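Glyoxalase/bleomycin resistance protein/dioxygenase (Sphaerobacter thermophilus, PDB 4HC5) belongs to the vicinal oxygen chelate (glyoxalase) superfamily and may act as a dioxygenase, though its substrate is not established. Local coordinates at residues I19-Q24 with D122-Q127; N33-E38 with R100-T105. All coordinates share one frame; numbering follows the deposited sequence.

Two beta-alpha-beta-beta-beta modules make up this chain, and both contacts join the first to the second. Interaction 1 links the end of strand 13-20 and the connection leading into helix 24-34 to the turn between strands 116-121 and 126-132. Interaction 2 links the C-terminal end of helix 24-34 to the exit of helix 90-99 and the approach to strand 103-110. Their centres are about 12 Å apart. Along the chain, interaction 2 is nested inside the loop that interaction 1 closes. The connection leading into helix 24-34 and the far end of that helix are thus both held to the second module, one at a hairpin turn and the other at a helix-to-strand loop.

Interaction 1 (I19-Q24 with D122-Q127); sequences IIVSDQ and DPDGNQ. With GOL (glycerol), chain E.
Asp124 reaches across to Ser22 and holds it with both carboxylate oxygens. Asp124 OD2 accepts a hydrogen bond from the backbone N of Ser22 at 3.0 Å, met from above the carboxylate plane, while Asp124 OD1 offers its syn lone pair to Ser22 OG at 2.7 Å. The Ser22 hydroxyl lies between its backbone N and carbonyl carbon (chi1 57°), which brings OG round to the same carboxylate that binds its amide. A glycerol, probably from the crystallisation liquor, donates through O1 to Ser22 OG and through O3 to Asp124 OD1, bridging the pair. A water donates to Asp124 OD2 and to the carbonyl O of Asp23, adding an indirect link.

The second polar tie is made by an amide. Asn126 ND2 donates to Ile20 O at 2.9 Å, nearly straight at 163°; the acceptor lies close to the amide plane, but the donor stands above the carbonyl plane. Its other hydrogen goes to Asp122 OD2, again near the amide plane, so two acceptors fix the rotation of the amide. Asp122 OD1 also accepts from Asn126 N, and OD2 is shared with the hydroxyl of Tyr31 on helix 24-34. Asn126 OD1 accepts from Gly78 N and from a water that links it to Ile20 N.

Aliphatic carbons pack against the same carboxylates. Ile19 CD1 meets Asp122 OD2 tip to tip at 4.0 Å, and Val21 crosses Asp124 at about a right angle, its CB 3.4 Å from Asp124 OD2.

Asp122 to Gly125 form a type I beta turn closing the hairpin of strands 116-121 and 126-132. The contact is therefore a joint between the modules of a glyoxalase-type fold: a hairpin turn bonded by side chains to the strand-to-helix connection, where Asp23 N-caps helix 24-34.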
loop_
_atom_site.group_PDB
_atom_site.type_symbol
_atom_site.label_atom_id
_atom_site.label_comp_id
_atom_site.label_asym_id
_atom_site.label_seq_id
_atom_site.Cartn_x
_atom_site.Cartn_y
_atom_site.Cartn_z
ATOM N N ILE A 19 -2.295 -3.213 6.355
ATOM C CA ILE A 19 -3.194 -2.486 7.306
ATOM C C ILE A 19 -3.042 -3.227 8.658
ATOM O O ILE A 19 -2.575 -4.341 8.716
ATOM C CB ILE A 19 -4.612 -2.405 6.840
ATOM C CG1 ILE A 19 -5.241 -3.800 6.689
ATOM C CG2 ILE A 19 -4.718 -1.607 5.522
ATOM C CD1 ILE A 19 -6.772 -3.822 6.494
ATOM N N ILE A 20 -3.411 -2.551 9.700
ATOM C CA ILE A 20 -3.377 -3.089 11.072
ATOM C C ILE A 20 -4.809 -3.377 11.519
ATOM O O ILE A 20 -5.642 -2.488 11.540
ATOM C CB ILE A 20 -2.638 -2.101 11.993
ATOM C CG1 ILE A 20 -1.285 -1.612 11.432
ATOM C CG2 ILE A 20 -2.415 -2.741 13.390
ATOM C CD1 ILE A 20 -0.223 -2.664 11.186
ATOM N N VAL A 21 -4.973 -4.613 11.957
ATOM C CA VAL A 21 -6.242 -5.128 12.428
ATOM C C VAL A 21 -6.084 -5.685 13.845
ATOM O O VAL A 21 -4.966 -5.929 14.281
ATOM C CB VAL A 21 -6.867 -6.180 11.476
ATOM C CG1 VAL A 21 -7.078 -5.546 10.060
ATOM C CG2 VAL A 21 -6.088 -7.463 11.433
ATOM N N SER A 22 -7.207 -5.898 14.539
ATOM C CA SER A 22 -7.122 -6.437 15.915
ATOM C C SER A 22 -7.193 -7.965 15.971
ATOM O O SER A 22 -6.776 -8.590 16.961
ATOM C CB SER A 22 -8.207 -5.846 16.760
ATOM O OG SER A 22 -9.502 -6.060 16.244
ATOM N N ASP A 23 -7.743 -8.575 14.911
ATOM C CA ASP A 23 -8.003 -9.993 14.846
ATOM C C ASP A 23 -7.940 -10.397 13.400
ATOM O O ASP A 23 -8.785 -10.052 12.581
ATOM C CB ASP A 23 -9.371 -10.293 15.514
ATOM C CG ASP A 23 -9.723 -11.727 15.604
ATOM O OD1 ASP A 23 -9.569 -12.442 14.610
ATOM O OD2 ASP A 23 -10.364 -12.139 16.663
ATOM N N GLN A 24 -6.952 -11.213 13.123
ATOM C CA GLN A 24 -6.732 -11.663 11.743
ATOM C C GLN A 24 -7.890 -12.486 11.168
ATOM O O GLN A 24 -8.226 -12.327 9.964
ATOM C CB GLN A 24 -5.378 -12.311 11.518
ATOM C CG GLN A 24 -4.183 -11.442 11.798
ATOM C CD GLN A 24 -2.889 -12.162 11.546
ATOM O OE1 GLN A 24 -2.586 -13.151 12.307
ATOM N NE2 GLN A 24 -2.158 -11.801 10.579
ATOM N N ASP A 122 -13.441 -0.362 7.691
ATOM C CA ASP A 122 -13.534 -1.762 8.110
ATOM C C ASP A 122 -14.018 -1.790 9.602
ATOM O O ASP A 122 -14.173 -0.751 10.234
ATOM C CB ASP A 122 -12.253 -2.549 7.845
ATOM C CG ASP A 122 -11.134 -2.286 8.812
ATOM O OD1 ASP A 122 -11.260 -1.544 9.764
ATOM O OD2 ASP A 122 -10.061 -2.923 8.530
ATOM N N PRO A 123 -14.150 -3.001 10.170
ATOM C CA PRO A 123 -14.642 -3.060 11.570
ATOM C C PRO A 123 -13.736 -2.436 12.608
ATOM O O PRO A 123 -14.165 -2.138 13.704
ATOM C CB PRO A 123 -14.795 -4.560 11.800
ATOM C CG PRO A 123 -15.148 -5.046 10.420
ATOM C CD PRO A 123 -14.208 -4.304 9.503
ATOM N N ASP A 124 -12.458 -2.364 12.303
ATOM C CA ASP A 124 -11.457 -1.736 13.192
ATOM C C ASP A 124 -11.345 -0.235 13.006
ATOM O O ASP A 124 -10.530 0.403 13.640
ATOM C CB ASP A 124 -10.092 -2.359 13.046
ATOM C CG ASP A 124 -9.923 -3.704 13.756
ATOM O OD1 ASP A 124 -10.185 -3.777 14.983
ATOM O OD2 ASP A 124 -9.545 -4.685 13.050
ATOM N N GLY A 125 -12.138 0.306 12.089
ATOM C CA GLY A 125 -12.067 1.706 11.833
ATOM C C GLY A 125 -10.992 2.159 10.831
ATOM O O GLY A 125 -10.752 3.372 10.675
ATOM N N ASN A 126 -10.379 1.174 10.179
ATOM C CA ASN A 126 -9.465 1.557 9.055
ATOM C C ASN A 126 -10.286 2.118 7.883
ATOM O O ASN A 126 -11.195 1.448 7.409
ATOM C CB ASN A 126 -8.716 0.334 8.584
ATOM C CG ASN A 126 -7.746 -0.233 9.643
ATOM O OD1 ASN A 126 -6.964 0.535 10.216
ATOM N ND2 ASN A 126 -7.796 -1.544 9.892
ATOM N N GLN A 127 -9.879 3.303 7.461
ATOM C CA GLN A 127 -10.600 4.037 6.417
ATOM C C GLN A 127 -9.905 3.971 5.044
ATOM O O GLN A 127 -8.690 4.097 4.901
ATOM C CB GLN A 127 -10.805 5.504 6.802
ATOM C CG GLN A 127 -11.920 6.158 5.944
ATOM C CD GLN A 127 -12.254 7.579 6.399
ATOM O OE1 GLN A 127 -13.402 7.932 6.781
ATOM N NE2 GLN A 127 -11.272 8.397 6.307
HETATM C C1 GOL E . -12.681 -7.303 15.498
HETATM O O1 GOL E . -11.634 -7.673 16.351
HETATM C C2 GOL E . -13.507 -6.200 16.266
HETATM O O2 GOL E . -13.512 -5.999 17.739
HETATM C C3 GOL E . -13.138 -4.866 15.581
HETATM O O3 GOL E . -12.649 -3.935 16.538
HETATM O O HOH W 1 -4.270 0.206 9.529
HETATM O O HOH W 2 -10.297 -7.427 13.348
#

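Interaction 2 (N33-E38 with R100-T105)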
loop_
_atom_site.group_PDB
_atom_site.type_symbol
_atom_site.label_atom_id
_atom_site.label_comp_id
_atom_site.label_asym_id
_atom_site.label_seq_id
_atom_site.Cartn_x
_atom_site.Cartn_y
_atom_site.Cartn_z
ATOM N N ASN A 33 -15.476 -12.081 2.751
ATOM C CA ASN A 33 -16.937 -12.268 2.605
ATOM C C ASN A 33 -17.736 -11.010 2.398
ATOM O O ASN A 33 -18.796 -11.012 1.833
ATOM C CB ASN A 33 -17.428 -13.094 3.778
ATOM C CG ASN A 33 -16.839 -14.452 3.733
ATOM O OD1 ASN A 33 -16.777 -15.057 2.666
ATOM N ND2 ASN A 33 -16.334 -14.921 4.882
ATOM N N THR A 34 -17.267 -9.925 2.976
ATOM C CA THR A 34 -17.949 -8.655 2.818
ATOM C C THR A 34 -17.441 -7.850 1.598
ATOM O O THR A 34 -18.239 -7.397 0.784
ATOM C CB THR A 34 -17.996 -7.800 4.081
ATOM O OG1 THR A 34 -18.678 -8.522 5.135
ATOM C CG2 THR A 34 -18.675 -6.407 3.844
ATOM N N LEU A 35 -16.118 -7.677 1.485
ATOM C CA LEU A 35 -15.545 -6.919 0.368
ATOM C C LEU A 35 -15.297 -7.714 -0.887
ATOM O O LEU A 35 -15.011 -7.159 -1.938
ATOM C CB LEU A 35 -14.308 -6.123 0.734
ATOM C CG LEU A 35 -14.436 -5.075 1.848
ATOM C CD1 LEU A 35 -13.135 -4.289 1.993
ATOM C CD2 LEU A 35 -15.649 -4.167 1.649
ATOM N N GLY A 36 -15.339 -9.017 -0.782
ATOM C CA GLY A 36 -15.134 -9.838 -1.986
ATOM C C GLY A 36 -13.693 -10.115 -2.398
ATOM O O GLY A 36 -13.426 -10.611 -3.502
ATOM N N PHE A 37 -12.758 -9.823 -1.498
ATOM C CA PHE A 37 -11.361 -10.165 -1.796
ATOM C C PHE A 37 -11.173 -11.694 -1.687
ATOM O O PHE A 37 -12.014 -12.410 -1.146
ATOM C CB PHE A 37 -10.404 -9.521 -0.808
ATOM C CG PHE A 37 -10.210 -8.017 -0.923
ATOM C CD1 PHE A 37 -11.241 -7.135 -1.103
ATOM C CD2 PHE A 37 -8.961 -7.463 -0.796
ATOM C CE1 PHE A 37 -11.029 -5.737 -1.135
ATOM C CE2 PHE A 37 -8.754 -6.101 -0.777
ATOM C CZ PHE A 37 -9.773 -5.233 -0.963
ATOM N N GLU A 38 -10.025 -12.158 -2.188
ATOM C CA GLU A 38 -9.601 -13.541 -2.083
ATOM C C GLU A 38 -8.375 -13.630 -1.147
ATOM O O GLU A 38 -7.451 -12.800 -1.235
ATOM C CB GLU A 38 -9.191 -14.107 -3.448
ATOM C CG GLU A 38 -10.299 -14.137 -4.477
ATOM C CD GLU A 38 -9.762 -14.319 -5.914
ATOM O OE1 GLU A 38 -8.488 -14.426 -6.107
ATOM O OE2 GLU A 38 -10.580 -14.362 -6.878
ATOM N N ARG A 100 -24.642 -5.076 3.273
ATOM C CA ARG A 100 -23.765 -6.045 3.917
ATOM C C ARG A 100 -23.228 -5.528 5.254
ATOM O O ARG A 100 -22.486 -6.207 5.949
ATOM C CB ARG A 100 -22.615 -6.483 3.033
ATOM C CG ARG A 100 -23.019 -7.315 1.854
ATOM C CD ARG A 100 -21.847 -7.713 0.997
ATOM N NE ARG A 100 -22.233 -8.405 -0.204
ATOM C CZ ARG A 100 -21.420 -8.750 -1.159
ATOM N NH1 ARG A 100 -21.908 -9.378 -2.203
ATOM N NH2 ARG A 100 -20.124 -8.501 -1.043
ATOM N N GLY A 101 -23.623 -4.308 5.564
ATOM C CA GLY A 101 -23.301 -3.657 6.866
ATOM C C GLY A 101 -22.090 -2.769 6.956
ATOM O O GLY A 101 -21.666 -2.362 8.028
ATOM N N VAL A 102 -21.555 -2.424 5.793
ATOM C CA VAL A 102 -20.390 -1.517 5.770
ATOM C C VAL A 102 -20.839 -0.119 6.095
ATOM O O VAL A 102 -21.848 0.403 5.607
ATOM C CB VAL A 102 -19.670 -1.557 4.400
ATOM C CG1 VAL A 102 -18.513 -0.595 4.324
ATOM C CG2 VAL A 102 -19.146 -3.008 4.145
ATOM N N THR A 103 -19.959 0.533 6.830
ATOM C CA THR A 103 -20.066 1.970 7.192
ATOM C C THR A 103 -19.417 2.876 6.215
ATOM O O THR A 103 -18.205 2.837 6.100
ATOM C CB THR A 103 -19.427 2.239 8.609
ATOM O OG1 THR A 103 -20.102 1.405 9.565
ATOM C CG2 THR A 103 -19.590 3.654 9.035
ATOM N N PHE A 104 -20.220 3.658 5.521
ATOM C CA PHE A 104 -19.735 4.721 4.613
ATOM C C PHE A 104 -19.924 6.068 5.268
ATOM O O PHE A 104 -20.839 6.259 6.117
ATOM C CB PHE A 104 -20.534 4.756 3.326
ATOM C CG PHE A 104 -20.267 3.634 2.406
ATOM C CD1 PHE A 104 -20.911 2.414 2.468
ATOM C CD2 PHE A 104 -19.291 3.796 1.420
ATOM C CE1 PHE A 104 -20.580 1.398 1.640
ATOM C CE2 PHE A 104 -18.980 2.764 0.553
ATOM C CZ PHE A 104 -19.616 1.549 0.668
ATOM N N THR A 105 -19.102 7.041 4.897
ATOM C CA THR A 105 -19.248 8.394 5.405
ATOM C C THR A 105 -20.471 9.152 4.795
ATOM O O THR A 105 -21.037 10.036 5.426
ATOM C CB THR A 105 -17.975 9.213 5.247
ATOM O OG1 THR A 105 -17.645 9.294 3.887
ATOM C CG2 THR A 105 -16.822 8.593 6.036
#
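Arg100 leaves its backbone with CG anti to the carbonyl carbon (chi1 -69°) and then runs extended from CG to NE, a reach that carries its guanidinium past Thr34 to the C-terminal end of helix 24-34. Thr34 places CG2 anti to its own backbone N, and that methyl faces Val102 CG2.

The polar part is a single hydrogen bond. Arg100 NH2 donates to Thr34 O at 2.8 Å, with an N-H...O angle of 148°. The oxygen lies at the edge of the guanidinium, almost exactly in its plane, yet from the carbonyl's side the donor stands 39° above the plane. The Arg100 chain slides past Thr34 in the opposite direction, and Thr34 CG2 comes within 4.0 Å of Arg100 CB.

Beside this bond the contact is apolar. Thr34 CG2 and Val102 CG2 are only 3.4 Å apart, tighter than usual for two methyls. Leu35 CD2 approaches the same Val102 methyl more loosely, at 4.4 Å. Leu97 of helix 90-99 touches both Leu35 and Val102, while Phe120 packs on Val102 from strand 116-121. Arg100 also packs against Met10 of the second subunit.

Both segments carry a helix exit marked by a glycine with positive phi, Gly36 in one and Gly101 in the other; at Gly101 it forms a Schellman motif. A positively charged guanidinium on a carbonyl near the C-terminal end of the helix should interact favourably with the negative end of the helix dipole, so the contact probably combines electrostatic attraction at the exposed Arg100 with close methyl packing beside it.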